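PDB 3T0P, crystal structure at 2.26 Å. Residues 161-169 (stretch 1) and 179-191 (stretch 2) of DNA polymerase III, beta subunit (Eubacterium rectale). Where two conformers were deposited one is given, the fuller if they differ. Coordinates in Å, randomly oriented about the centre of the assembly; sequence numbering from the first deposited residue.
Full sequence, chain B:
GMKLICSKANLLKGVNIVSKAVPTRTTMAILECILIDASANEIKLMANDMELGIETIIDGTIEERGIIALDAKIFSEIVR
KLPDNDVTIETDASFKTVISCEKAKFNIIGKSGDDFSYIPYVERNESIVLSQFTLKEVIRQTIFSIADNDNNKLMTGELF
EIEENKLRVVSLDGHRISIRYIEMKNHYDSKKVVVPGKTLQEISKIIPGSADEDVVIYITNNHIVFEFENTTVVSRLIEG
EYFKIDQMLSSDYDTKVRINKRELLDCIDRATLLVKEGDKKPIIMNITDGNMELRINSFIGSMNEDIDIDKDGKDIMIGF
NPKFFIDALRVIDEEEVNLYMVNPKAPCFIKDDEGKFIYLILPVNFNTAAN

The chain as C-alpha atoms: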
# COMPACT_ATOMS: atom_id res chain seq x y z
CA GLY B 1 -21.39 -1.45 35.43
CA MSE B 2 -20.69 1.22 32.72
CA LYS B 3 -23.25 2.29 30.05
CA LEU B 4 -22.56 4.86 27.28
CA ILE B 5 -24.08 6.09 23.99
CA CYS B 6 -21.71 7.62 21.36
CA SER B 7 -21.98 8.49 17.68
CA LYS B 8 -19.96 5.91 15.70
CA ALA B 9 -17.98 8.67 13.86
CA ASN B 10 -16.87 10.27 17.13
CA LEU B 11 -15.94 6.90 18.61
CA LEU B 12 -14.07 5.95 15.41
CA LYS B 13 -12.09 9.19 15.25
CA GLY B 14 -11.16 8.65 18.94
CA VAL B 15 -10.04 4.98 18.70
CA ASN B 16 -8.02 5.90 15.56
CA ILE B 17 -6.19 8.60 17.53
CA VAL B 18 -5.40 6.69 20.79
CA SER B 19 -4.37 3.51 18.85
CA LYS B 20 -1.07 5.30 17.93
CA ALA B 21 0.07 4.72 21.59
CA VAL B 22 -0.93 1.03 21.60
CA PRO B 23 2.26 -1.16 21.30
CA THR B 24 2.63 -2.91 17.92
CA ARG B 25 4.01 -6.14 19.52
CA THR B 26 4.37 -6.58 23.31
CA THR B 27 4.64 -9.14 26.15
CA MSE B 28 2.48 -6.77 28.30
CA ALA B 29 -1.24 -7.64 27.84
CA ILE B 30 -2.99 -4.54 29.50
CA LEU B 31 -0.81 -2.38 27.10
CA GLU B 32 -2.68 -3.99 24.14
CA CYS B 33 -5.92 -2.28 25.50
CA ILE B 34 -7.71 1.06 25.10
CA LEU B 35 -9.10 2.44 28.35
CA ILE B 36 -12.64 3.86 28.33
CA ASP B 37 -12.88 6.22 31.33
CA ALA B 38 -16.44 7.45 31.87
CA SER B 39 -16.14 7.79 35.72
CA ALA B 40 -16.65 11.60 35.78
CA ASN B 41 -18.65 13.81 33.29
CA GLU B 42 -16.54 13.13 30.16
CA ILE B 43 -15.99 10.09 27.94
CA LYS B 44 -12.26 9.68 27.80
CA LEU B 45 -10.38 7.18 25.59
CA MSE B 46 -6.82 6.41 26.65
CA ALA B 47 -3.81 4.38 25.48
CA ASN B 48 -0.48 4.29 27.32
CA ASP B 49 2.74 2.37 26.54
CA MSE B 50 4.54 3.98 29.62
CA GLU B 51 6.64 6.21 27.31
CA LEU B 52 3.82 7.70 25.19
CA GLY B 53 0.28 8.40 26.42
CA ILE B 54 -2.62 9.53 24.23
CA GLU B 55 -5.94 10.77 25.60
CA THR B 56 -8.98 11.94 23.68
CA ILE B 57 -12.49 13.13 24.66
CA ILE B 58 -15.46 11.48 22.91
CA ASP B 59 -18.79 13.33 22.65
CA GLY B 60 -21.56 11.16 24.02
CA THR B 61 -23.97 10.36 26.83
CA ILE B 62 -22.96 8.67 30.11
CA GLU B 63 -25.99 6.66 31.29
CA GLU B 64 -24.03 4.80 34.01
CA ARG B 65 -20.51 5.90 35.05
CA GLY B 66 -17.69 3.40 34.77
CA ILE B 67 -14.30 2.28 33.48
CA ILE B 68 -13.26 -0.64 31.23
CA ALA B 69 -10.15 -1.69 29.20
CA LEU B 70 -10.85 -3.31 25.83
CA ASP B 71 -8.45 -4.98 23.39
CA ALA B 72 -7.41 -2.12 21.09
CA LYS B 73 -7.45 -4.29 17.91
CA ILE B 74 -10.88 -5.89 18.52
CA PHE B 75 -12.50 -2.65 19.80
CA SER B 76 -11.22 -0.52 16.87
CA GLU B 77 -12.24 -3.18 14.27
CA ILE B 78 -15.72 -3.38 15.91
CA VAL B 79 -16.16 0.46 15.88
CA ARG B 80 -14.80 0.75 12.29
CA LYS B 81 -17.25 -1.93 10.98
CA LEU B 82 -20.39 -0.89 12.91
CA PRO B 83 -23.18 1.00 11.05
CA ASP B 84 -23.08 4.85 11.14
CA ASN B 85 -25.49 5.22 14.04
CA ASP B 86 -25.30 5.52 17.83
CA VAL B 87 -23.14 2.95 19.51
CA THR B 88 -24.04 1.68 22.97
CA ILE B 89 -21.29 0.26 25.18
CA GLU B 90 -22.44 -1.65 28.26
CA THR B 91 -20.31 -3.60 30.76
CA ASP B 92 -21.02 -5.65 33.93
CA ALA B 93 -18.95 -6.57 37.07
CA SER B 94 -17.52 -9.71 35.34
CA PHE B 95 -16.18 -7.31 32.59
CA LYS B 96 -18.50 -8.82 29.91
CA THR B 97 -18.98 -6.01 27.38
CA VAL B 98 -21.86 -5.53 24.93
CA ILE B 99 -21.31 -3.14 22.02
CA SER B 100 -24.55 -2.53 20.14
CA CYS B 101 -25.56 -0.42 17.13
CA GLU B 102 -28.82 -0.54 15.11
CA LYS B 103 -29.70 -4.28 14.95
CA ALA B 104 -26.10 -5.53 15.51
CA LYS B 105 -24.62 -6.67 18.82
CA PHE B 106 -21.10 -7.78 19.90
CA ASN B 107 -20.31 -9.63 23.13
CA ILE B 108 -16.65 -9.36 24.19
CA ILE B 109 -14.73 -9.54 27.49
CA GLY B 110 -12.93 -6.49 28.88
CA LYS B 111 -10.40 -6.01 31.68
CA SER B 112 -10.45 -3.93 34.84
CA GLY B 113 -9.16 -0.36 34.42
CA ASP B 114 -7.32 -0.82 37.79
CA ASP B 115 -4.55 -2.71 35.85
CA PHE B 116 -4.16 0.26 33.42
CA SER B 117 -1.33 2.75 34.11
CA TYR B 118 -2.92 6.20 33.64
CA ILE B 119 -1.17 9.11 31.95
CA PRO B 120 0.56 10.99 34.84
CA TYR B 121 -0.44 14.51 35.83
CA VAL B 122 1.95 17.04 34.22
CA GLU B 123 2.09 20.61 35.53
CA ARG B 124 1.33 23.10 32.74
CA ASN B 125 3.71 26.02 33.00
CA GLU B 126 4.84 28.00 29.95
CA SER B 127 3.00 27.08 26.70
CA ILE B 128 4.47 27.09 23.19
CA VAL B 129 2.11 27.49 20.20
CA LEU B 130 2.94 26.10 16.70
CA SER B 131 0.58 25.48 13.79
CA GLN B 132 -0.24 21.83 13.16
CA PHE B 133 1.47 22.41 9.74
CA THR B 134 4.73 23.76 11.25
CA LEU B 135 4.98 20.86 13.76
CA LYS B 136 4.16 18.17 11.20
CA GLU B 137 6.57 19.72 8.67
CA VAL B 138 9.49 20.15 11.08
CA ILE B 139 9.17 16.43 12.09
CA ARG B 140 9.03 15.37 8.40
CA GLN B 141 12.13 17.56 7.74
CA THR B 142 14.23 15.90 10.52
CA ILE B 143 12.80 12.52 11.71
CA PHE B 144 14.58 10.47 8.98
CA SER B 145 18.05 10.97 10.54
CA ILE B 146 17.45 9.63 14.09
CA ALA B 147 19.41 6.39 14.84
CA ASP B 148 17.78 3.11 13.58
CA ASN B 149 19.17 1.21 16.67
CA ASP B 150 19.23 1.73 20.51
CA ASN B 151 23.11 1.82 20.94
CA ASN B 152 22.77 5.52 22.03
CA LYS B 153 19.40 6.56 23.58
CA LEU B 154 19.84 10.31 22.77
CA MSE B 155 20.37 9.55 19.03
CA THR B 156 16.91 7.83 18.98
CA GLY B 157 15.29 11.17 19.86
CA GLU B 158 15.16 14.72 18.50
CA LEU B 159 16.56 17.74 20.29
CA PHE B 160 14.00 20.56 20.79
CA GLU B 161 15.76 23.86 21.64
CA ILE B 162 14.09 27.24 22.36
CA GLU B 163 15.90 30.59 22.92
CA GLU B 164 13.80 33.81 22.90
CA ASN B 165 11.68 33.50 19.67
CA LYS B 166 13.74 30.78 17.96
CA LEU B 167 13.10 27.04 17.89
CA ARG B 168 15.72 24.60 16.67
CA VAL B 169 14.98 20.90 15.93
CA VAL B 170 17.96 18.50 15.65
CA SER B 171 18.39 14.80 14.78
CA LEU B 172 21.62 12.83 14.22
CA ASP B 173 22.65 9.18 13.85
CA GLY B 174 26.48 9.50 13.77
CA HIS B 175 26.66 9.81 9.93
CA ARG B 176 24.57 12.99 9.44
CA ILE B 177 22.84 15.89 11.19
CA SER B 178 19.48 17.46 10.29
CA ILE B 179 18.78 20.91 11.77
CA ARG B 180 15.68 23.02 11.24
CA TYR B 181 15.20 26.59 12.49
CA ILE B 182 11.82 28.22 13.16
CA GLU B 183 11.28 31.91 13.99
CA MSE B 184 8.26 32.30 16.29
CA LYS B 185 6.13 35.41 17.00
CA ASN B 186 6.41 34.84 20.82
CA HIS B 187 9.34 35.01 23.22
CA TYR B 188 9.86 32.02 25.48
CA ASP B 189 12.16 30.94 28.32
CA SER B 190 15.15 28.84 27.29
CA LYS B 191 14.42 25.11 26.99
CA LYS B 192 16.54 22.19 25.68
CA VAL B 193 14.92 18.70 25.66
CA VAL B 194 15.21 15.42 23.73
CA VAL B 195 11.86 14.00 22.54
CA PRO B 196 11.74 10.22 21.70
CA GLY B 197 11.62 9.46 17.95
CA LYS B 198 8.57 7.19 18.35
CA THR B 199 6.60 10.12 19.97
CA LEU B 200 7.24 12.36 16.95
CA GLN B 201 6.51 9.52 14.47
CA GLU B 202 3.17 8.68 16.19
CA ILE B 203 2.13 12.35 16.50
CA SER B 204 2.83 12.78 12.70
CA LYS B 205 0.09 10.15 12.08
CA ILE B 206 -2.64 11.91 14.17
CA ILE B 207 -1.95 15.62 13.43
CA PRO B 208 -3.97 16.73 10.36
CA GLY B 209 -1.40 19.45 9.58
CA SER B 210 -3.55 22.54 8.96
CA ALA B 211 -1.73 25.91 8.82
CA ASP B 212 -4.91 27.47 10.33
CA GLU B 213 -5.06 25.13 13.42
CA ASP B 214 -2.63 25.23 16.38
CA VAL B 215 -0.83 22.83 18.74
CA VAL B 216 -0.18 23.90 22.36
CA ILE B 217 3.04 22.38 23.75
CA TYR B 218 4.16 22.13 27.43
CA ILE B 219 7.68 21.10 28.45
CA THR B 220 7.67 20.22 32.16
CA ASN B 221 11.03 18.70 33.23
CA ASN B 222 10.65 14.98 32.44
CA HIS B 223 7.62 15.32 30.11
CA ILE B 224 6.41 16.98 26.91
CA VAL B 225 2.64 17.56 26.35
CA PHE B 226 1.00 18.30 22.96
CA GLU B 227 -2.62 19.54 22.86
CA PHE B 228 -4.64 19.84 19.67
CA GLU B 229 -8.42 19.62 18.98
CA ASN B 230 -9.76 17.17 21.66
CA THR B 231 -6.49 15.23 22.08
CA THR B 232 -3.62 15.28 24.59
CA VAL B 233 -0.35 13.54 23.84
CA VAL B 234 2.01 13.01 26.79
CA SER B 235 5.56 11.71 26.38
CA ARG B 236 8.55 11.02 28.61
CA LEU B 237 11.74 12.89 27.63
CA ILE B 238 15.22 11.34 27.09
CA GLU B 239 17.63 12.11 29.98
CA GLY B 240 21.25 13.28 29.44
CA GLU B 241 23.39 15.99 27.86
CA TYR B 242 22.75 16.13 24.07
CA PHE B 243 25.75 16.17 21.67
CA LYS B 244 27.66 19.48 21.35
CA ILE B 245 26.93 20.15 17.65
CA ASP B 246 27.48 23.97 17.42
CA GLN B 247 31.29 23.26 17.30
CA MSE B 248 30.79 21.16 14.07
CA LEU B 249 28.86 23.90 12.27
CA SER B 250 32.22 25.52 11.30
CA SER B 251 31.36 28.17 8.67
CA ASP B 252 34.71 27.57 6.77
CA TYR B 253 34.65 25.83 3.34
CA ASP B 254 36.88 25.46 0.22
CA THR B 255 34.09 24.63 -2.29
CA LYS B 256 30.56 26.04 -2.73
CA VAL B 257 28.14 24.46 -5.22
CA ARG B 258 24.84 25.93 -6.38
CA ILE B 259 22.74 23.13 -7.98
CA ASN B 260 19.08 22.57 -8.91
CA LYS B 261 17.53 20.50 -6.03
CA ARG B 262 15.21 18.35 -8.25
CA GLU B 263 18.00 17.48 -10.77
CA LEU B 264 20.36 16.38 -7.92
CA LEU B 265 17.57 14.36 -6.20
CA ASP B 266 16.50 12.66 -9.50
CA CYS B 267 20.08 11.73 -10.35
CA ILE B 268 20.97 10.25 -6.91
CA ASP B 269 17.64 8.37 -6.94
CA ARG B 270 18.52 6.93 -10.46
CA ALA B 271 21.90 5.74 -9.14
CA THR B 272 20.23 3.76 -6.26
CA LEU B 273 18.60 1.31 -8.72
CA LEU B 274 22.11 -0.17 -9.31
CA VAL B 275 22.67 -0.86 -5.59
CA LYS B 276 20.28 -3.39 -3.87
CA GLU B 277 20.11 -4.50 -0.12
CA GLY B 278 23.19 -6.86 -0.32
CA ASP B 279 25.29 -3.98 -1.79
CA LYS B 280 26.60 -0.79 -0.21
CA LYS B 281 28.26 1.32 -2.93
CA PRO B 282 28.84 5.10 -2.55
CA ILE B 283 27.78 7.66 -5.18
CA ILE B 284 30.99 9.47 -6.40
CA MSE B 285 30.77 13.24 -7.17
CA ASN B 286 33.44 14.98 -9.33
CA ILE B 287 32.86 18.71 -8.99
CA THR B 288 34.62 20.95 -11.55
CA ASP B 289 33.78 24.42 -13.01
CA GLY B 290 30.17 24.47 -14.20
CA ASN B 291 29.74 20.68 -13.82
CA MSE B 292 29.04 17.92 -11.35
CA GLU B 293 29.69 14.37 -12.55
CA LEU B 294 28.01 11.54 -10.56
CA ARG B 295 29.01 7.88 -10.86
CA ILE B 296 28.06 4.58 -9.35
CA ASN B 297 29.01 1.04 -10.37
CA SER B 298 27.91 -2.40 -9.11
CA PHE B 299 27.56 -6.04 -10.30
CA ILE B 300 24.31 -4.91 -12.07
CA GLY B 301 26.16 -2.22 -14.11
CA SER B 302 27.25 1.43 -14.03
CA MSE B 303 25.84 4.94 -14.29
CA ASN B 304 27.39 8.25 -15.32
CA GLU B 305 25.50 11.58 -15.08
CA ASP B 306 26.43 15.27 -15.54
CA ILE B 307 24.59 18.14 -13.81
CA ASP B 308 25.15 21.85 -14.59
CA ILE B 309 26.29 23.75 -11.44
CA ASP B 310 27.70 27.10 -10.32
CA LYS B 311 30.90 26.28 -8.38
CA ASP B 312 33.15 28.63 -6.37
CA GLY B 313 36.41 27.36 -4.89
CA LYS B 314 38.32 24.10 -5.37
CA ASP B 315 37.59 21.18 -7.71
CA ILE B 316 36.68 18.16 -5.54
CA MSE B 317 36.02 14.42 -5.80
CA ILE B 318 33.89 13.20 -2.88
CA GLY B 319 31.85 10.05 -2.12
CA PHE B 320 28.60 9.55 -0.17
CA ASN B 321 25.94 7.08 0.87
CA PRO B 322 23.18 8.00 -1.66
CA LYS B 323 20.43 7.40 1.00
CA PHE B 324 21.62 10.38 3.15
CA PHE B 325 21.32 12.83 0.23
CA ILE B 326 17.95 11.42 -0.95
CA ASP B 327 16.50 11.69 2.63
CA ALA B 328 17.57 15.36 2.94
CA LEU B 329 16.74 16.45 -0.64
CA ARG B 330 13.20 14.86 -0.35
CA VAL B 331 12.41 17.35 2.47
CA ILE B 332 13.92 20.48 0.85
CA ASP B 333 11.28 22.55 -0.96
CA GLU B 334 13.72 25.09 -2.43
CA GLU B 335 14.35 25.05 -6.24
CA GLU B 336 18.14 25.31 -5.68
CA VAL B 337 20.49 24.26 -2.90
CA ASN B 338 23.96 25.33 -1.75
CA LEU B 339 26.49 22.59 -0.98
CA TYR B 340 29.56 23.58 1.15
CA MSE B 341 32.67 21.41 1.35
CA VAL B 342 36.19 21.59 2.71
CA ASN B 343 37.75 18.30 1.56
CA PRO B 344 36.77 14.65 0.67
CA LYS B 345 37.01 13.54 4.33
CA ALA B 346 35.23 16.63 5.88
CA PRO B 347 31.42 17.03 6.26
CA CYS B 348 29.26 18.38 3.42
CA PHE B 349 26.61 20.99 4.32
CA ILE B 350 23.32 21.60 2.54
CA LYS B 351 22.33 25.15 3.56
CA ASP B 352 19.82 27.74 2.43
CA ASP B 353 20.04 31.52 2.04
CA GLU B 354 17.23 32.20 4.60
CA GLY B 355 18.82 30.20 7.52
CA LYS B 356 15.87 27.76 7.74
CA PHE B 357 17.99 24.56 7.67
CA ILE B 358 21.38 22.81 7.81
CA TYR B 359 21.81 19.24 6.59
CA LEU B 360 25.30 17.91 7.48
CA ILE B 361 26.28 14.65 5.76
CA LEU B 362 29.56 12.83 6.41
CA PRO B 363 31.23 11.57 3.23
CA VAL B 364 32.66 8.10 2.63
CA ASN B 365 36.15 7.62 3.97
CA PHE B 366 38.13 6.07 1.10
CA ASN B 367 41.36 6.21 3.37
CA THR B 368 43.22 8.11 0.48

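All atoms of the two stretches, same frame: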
# COMPACT_ATOMS: atom_id res chain seq x y z
N GLU B 161 15.09 22.76 20.96
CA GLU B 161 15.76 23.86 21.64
C GLU B 161 15.09 25.21 21.34
O GLU B 161 14.87 25.56 20.18
CB GLU B 161 17.23 23.90 21.23
CG GLU B 161 18.11 24.78 22.08
CD GLU B 161 19.56 24.79 21.66
OE1 GLU B 161 19.91 24.13 20.65
OE2 GLU B 161 20.36 25.48 22.34
N ILE B 162 14.76 25.94 22.41
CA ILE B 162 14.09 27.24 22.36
C ILE B 162 14.95 28.26 23.08
O ILE B 162 15.41 27.99 24.19
CB ILE B 162 12.68 27.17 22.99
CG1 ILE B 162 11.70 26.38 22.12
CG2 ILE B 162 12.12 28.57 23.29
CD1 ILE B 162 10.60 25.66 22.91
N GLU B 163 15.18 29.41 22.43
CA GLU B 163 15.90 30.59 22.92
C GLU B 163 15.15 31.79 22.36
O GLU B 163 15.05 31.93 21.14
CB GLU B 163 17.39 30.60 22.48
CG GLU B 163 18.18 29.32 22.72
CD GLU B 163 18.60 29.01 24.15
OE1 GLU B 163 19.26 29.88 24.77
OE2 GLU B 163 18.35 27.87 24.61
N GLU B 164 14.62 32.64 23.23
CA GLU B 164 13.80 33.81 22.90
C GLU B 164 12.67 33.42 21.94
O GLU B 164 11.76 32.72 22.37
CB GLU B 164 14.61 35.04 22.42
CG GLU B 164 15.42 35.01 21.13
N ASN B 165 12.73 33.82 20.65
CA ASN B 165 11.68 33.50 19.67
C ASN B 165 12.15 32.51 18.60
O ASN B 165 11.55 32.42 17.52
CB ASN B 165 11.18 34.80 19.01
CG ASN B 165 12.19 35.49 18.14
OD1 ASN B 165 13.39 35.43 18.38
ND2 ASN B 165 11.71 36.16 17.11
N LYS B 166 13.19 31.73 18.90
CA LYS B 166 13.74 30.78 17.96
C LYS B 166 13.65 29.37 18.49
O LYS B 166 13.96 29.11 19.66
CB LYS B 166 15.21 31.11 17.60
CG LYS B 166 15.50 32.58 17.37
CD LYS B 166 15.61 32.95 15.90
CE LYS B 166 15.92 34.42 15.72
NZ LYS B 166 17.28 34.81 16.20
N LEU B 167 13.20 28.45 17.62
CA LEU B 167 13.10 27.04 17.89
C LEU B 167 14.03 26.35 16.94
O LEU B 167 14.07 26.68 15.75
CB LEU B 167 11.64 26.52 17.75
CG LEU B 167 11.45 24.98 17.65
CD1 LEU B 167 11.80 24.26 18.96
CD2 LEU B 167 10.03 24.63 17.26
N ARG B 168 14.77 25.38 17.46
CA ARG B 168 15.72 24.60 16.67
C ARG B 168 15.45 23.14 16.94
O ARG B 168 15.32 22.77 18.11
CB ARG B 168 17.16 25.02 17.04
CG ARG B 168 18.27 24.19 16.46
CD ARG B 168 19.60 24.86 16.73
NE ARG B 168 20.30 24.28 17.88
CZ ARG B 168 21.63 24.22 17.99
NH1 ARG B 168 22.40 24.71 17.02
NH2 ARG B 168 22.19 23.67 19.05
N VAL B 169 15.27 22.33 15.86
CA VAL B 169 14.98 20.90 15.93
C VAL B 169 16.15 20.17 15.31
O VAL B 169 16.56 20.52 14.20
CB VAL B 169 13.61 20.55 15.30
CG1 VAL B 169 13.34 19.05 15.30
CG2 VAL B 169 12.49 21.30 16.03
N ILE B 179 19.13 19.78 10.90
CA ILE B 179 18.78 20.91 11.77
C ILE B 179 17.80 21.81 11.05
O ILE B 179 18.07 22.30 9.95
CB ILE B 179 20.02 21.73 12.24
CG1 ILE B 179 21.16 20.83 12.74
CG2 ILE B 179 19.63 22.78 13.30
CD1 ILE B 179 22.52 21.52 12.83
N ARG B 180 16.68 22.08 11.72
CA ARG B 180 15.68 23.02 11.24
C ARG B 180 15.53 24.16 12.23
O ARG B 180 15.61 23.95 13.44
CB ARG B 180 14.35 22.32 11.01
CG ARG B 180 14.28 21.57 9.67
CD ARG B 180 14.09 22.54 8.53
NE ARG B 180 14.12 21.87 7.23
CZ ARG B 180 13.71 22.42 6.09
NH1 ARG B 180 13.22 23.66 6.09
NH2 ARG B 180 13.75 21.73 4.96
N TYR B 181 15.39 25.37 11.71
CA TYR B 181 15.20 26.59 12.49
C TYR B 181 13.84 27.17 12.19
O TYR B 181 13.39 27.15 11.03
CB TYR B 181 16.27 27.63 12.18
CG TYR B 181 17.66 27.21 12.56
CD1 TYR B 181 18.52 26.65 11.62
CD2 TYR B 181 18.16 27.45 13.84
CE1 TYR B 181 19.83 26.30 11.95
CE2 TYR B 181 19.47 27.11 14.18
CZ TYR B 181 20.30 26.51 13.24
OH TYR B 181 21.58 26.15 13.58
N ILE B 182 13.15 27.63 13.25
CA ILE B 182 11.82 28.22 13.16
C ILE B 182 11.85 29.52 13.95
O ILE B 182 12.30 29.52 15.09
CB ILE B 182 10.72 27.23 13.65
CG1 ILE B 182 10.66 25.95 12.79
CG2 ILE B 182 9.33 27.89 13.72
CD1 ILE B 182 9.93 24.77 13.49
N GLU B 183 11.43 30.62 13.33
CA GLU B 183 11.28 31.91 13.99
C GLU B 183 9.82 32.01 14.45
O GLU B 183 8.90 31.84 13.65
CB GLU B 183 11.65 33.08 13.07
CG GLU B 183 12.04 34.34 13.82
CD GLU B 183 12.74 35.39 12.98
OE1 GLU B 183 13.85 35.10 12.46
OE2 GLU B 183 12.21 36.52 12.88
N MSE B 184 9.61 32.22 15.74
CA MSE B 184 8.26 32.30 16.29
C MSE B 184 7.91 33.75 16.60
O MSE B 184 8.80 34.60 16.64
CB MSE B 184 8.12 31.39 17.51
CG MSE B 184 8.30 29.92 17.13
SE MSE B 184 8.47 28.74 18.64
CE MSE B 184 10.09 29.55 19.54
N LYS B 185 6.61 34.05 16.75
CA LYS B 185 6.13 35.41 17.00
C LYS B 185 6.07 35.71 18.52
O LYS B 185 5.76 36.83 18.90
CB LYS B 185 4.76 35.64 16.35
CG LYS B 185 4.72 35.38 14.83
CD LYS B 185 5.14 36.61 14.00
CE LYS B 185 4.77 36.49 12.53
NZ LYS B 185 3.30 36.60 12.29
N ASN B 186 6.36 34.71 19.36
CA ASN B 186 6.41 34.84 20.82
C ASN B 186 7.80 34.65 21.35
O ASN B 186 8.60 33.95 20.73
CB ASN B 186 5.53 33.80 21.48
CG ASN B 186 4.08 34.10 21.54
OD1 ASN B 186 3.52 34.38 22.61
ND2 ASN B 186 3.41 33.95 20.42
N HIS B 187 8.07 35.21 22.54
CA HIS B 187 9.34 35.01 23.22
C HIS B 187 9.10 34.05 24.37
O HIS B 187 8.07 34.13 25.07
CB HIS B 187 9.95 36.34 23.62
CG HIS B 187 10.46 37.08 22.43
ND1 HIS B 187 11.81 37.18 22.16
CD2 HIS B 187 9.76 37.67 21.43
CE1 HIS B 187 11.89 37.85 21.02
NE2 HIS B 187 10.69 38.18 20.55
N TYR B 188 9.99 33.08 24.49
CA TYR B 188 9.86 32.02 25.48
C TYR B 188 11.13 31.88 26.30
O TYR B 188 12.20 32.27 25.83
CB TYR B 188 9.59 30.70 24.75
CG TYR B 188 8.31 30.68 23.93
CD1 TYR B 188 7.06 30.62 24.55
CD2 TYR B 188 8.34 30.67 22.55
CE1 TYR B 188 5.89 30.63 23.81
CE2 TYR B 188 7.17 30.60 21.79
CZ TYR B 188 5.95 30.57 22.43
OH TYR B 188 4.78 30.56 21.72
N ASP B 189 11.01 31.26 27.49
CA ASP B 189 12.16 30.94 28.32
C ASP B 189 12.97 29.87 27.62
O ASP B 189 12.42 29.10 26.83
CB ASP B 189 11.75 30.44 29.72
CG ASP B 189 11.05 31.45 30.61
OD1 ASP B 189 11.22 32.67 30.38
OD2 ASP B 189 10.33 31.01 31.53
N SER B 190 14.28 29.84 27.88
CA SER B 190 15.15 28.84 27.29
C SER B 190 14.74 27.44 27.74
O SER B 190 14.39 27.22 28.90
CB SER B 190 16.60 29.13 27.64
OG SER B 190 17.00 30.31 26.96
N LYS B 191 14.76 26.52 26.78
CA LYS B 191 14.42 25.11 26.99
C LYS B 191 15.24 24.28 26.01
O LYS B 191 15.43 24.71 24.88
CB LYS B 191 12.91 24.86 26.81
CG LYS B 191 12.18 24.74 28.14
CD LYS B 191 10.73 25.19 28.04
CE LYS B 191 10.11 25.31 29.40
NZ LYS B 191 8.85 26.07 29.35
O HOH W 1 14.95 32.15 26.35

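Each stretch is a pair of strands joined by a corner, at Glu164-Asn165 in the first and Lys185-Asn186 in the second, and the two run antiparallel to each other on both sides of these corners. The first stretch folds back through a type II' turn from Glu163 to Lys166, so strand 166-169 lies between strand 161-163 and strand 179-184. Strands 166-169 and 179-184 are well aligned, 161° between their directions and 4.7 Å apart at closest approach. Reciprocal bonds lock the register: Leu167 N to Ile182 O (2.9 Å) with Ile182 N to Leu167 O (2.8 Å), and Val169 N to Arg180 O with Arg180 N to Val169 O (both 2.9 Å). Strand 161-163 meets 187-191 more obliquely, at 137°; there Ile162 N bonds Lys191 O (2.8 Å) and Lys191 N bonds Ile162 O (3.0 Å). Between these ladders the first corner supplies carbonyls: Asn165 O accepts from Met184 N (2.6 Å) and Glu164 O from Tyr188 N (2.8 Å). Water 1 adds a bridge, accepting from Glu164 N (3.2 Å) and donating to Tyr188 O (2.8 Å).

On the face carrying Leu167 and Ile182, apolar groups close the gap: Leu167 CD2 lies 3.8 Å from Ile182 CD1. The selenomethionine Met184 swings its end inward, placing CE 3.8 Å from Leu167 CB and 4.4 Å from Ile162 CG2, which also packs 3.6 Å from Tyr188 CB. On the face of Arg168 and Tyr181, Arg168 CD sits 3.4 Å from Tyr181 CE2, while Arg168 NE forms a salt bridge with Glu161 OE1 (2.8 Å) within the first stretch, pairing opposite charges across its hairpin. At the corner, Asn165 CB rests over one face of the His187 ring, 3.8 Å from its centroid, a CH-pi contact; Asn165 ND2 adds a weak hydrogen bond to Met184 O (3.3 Å).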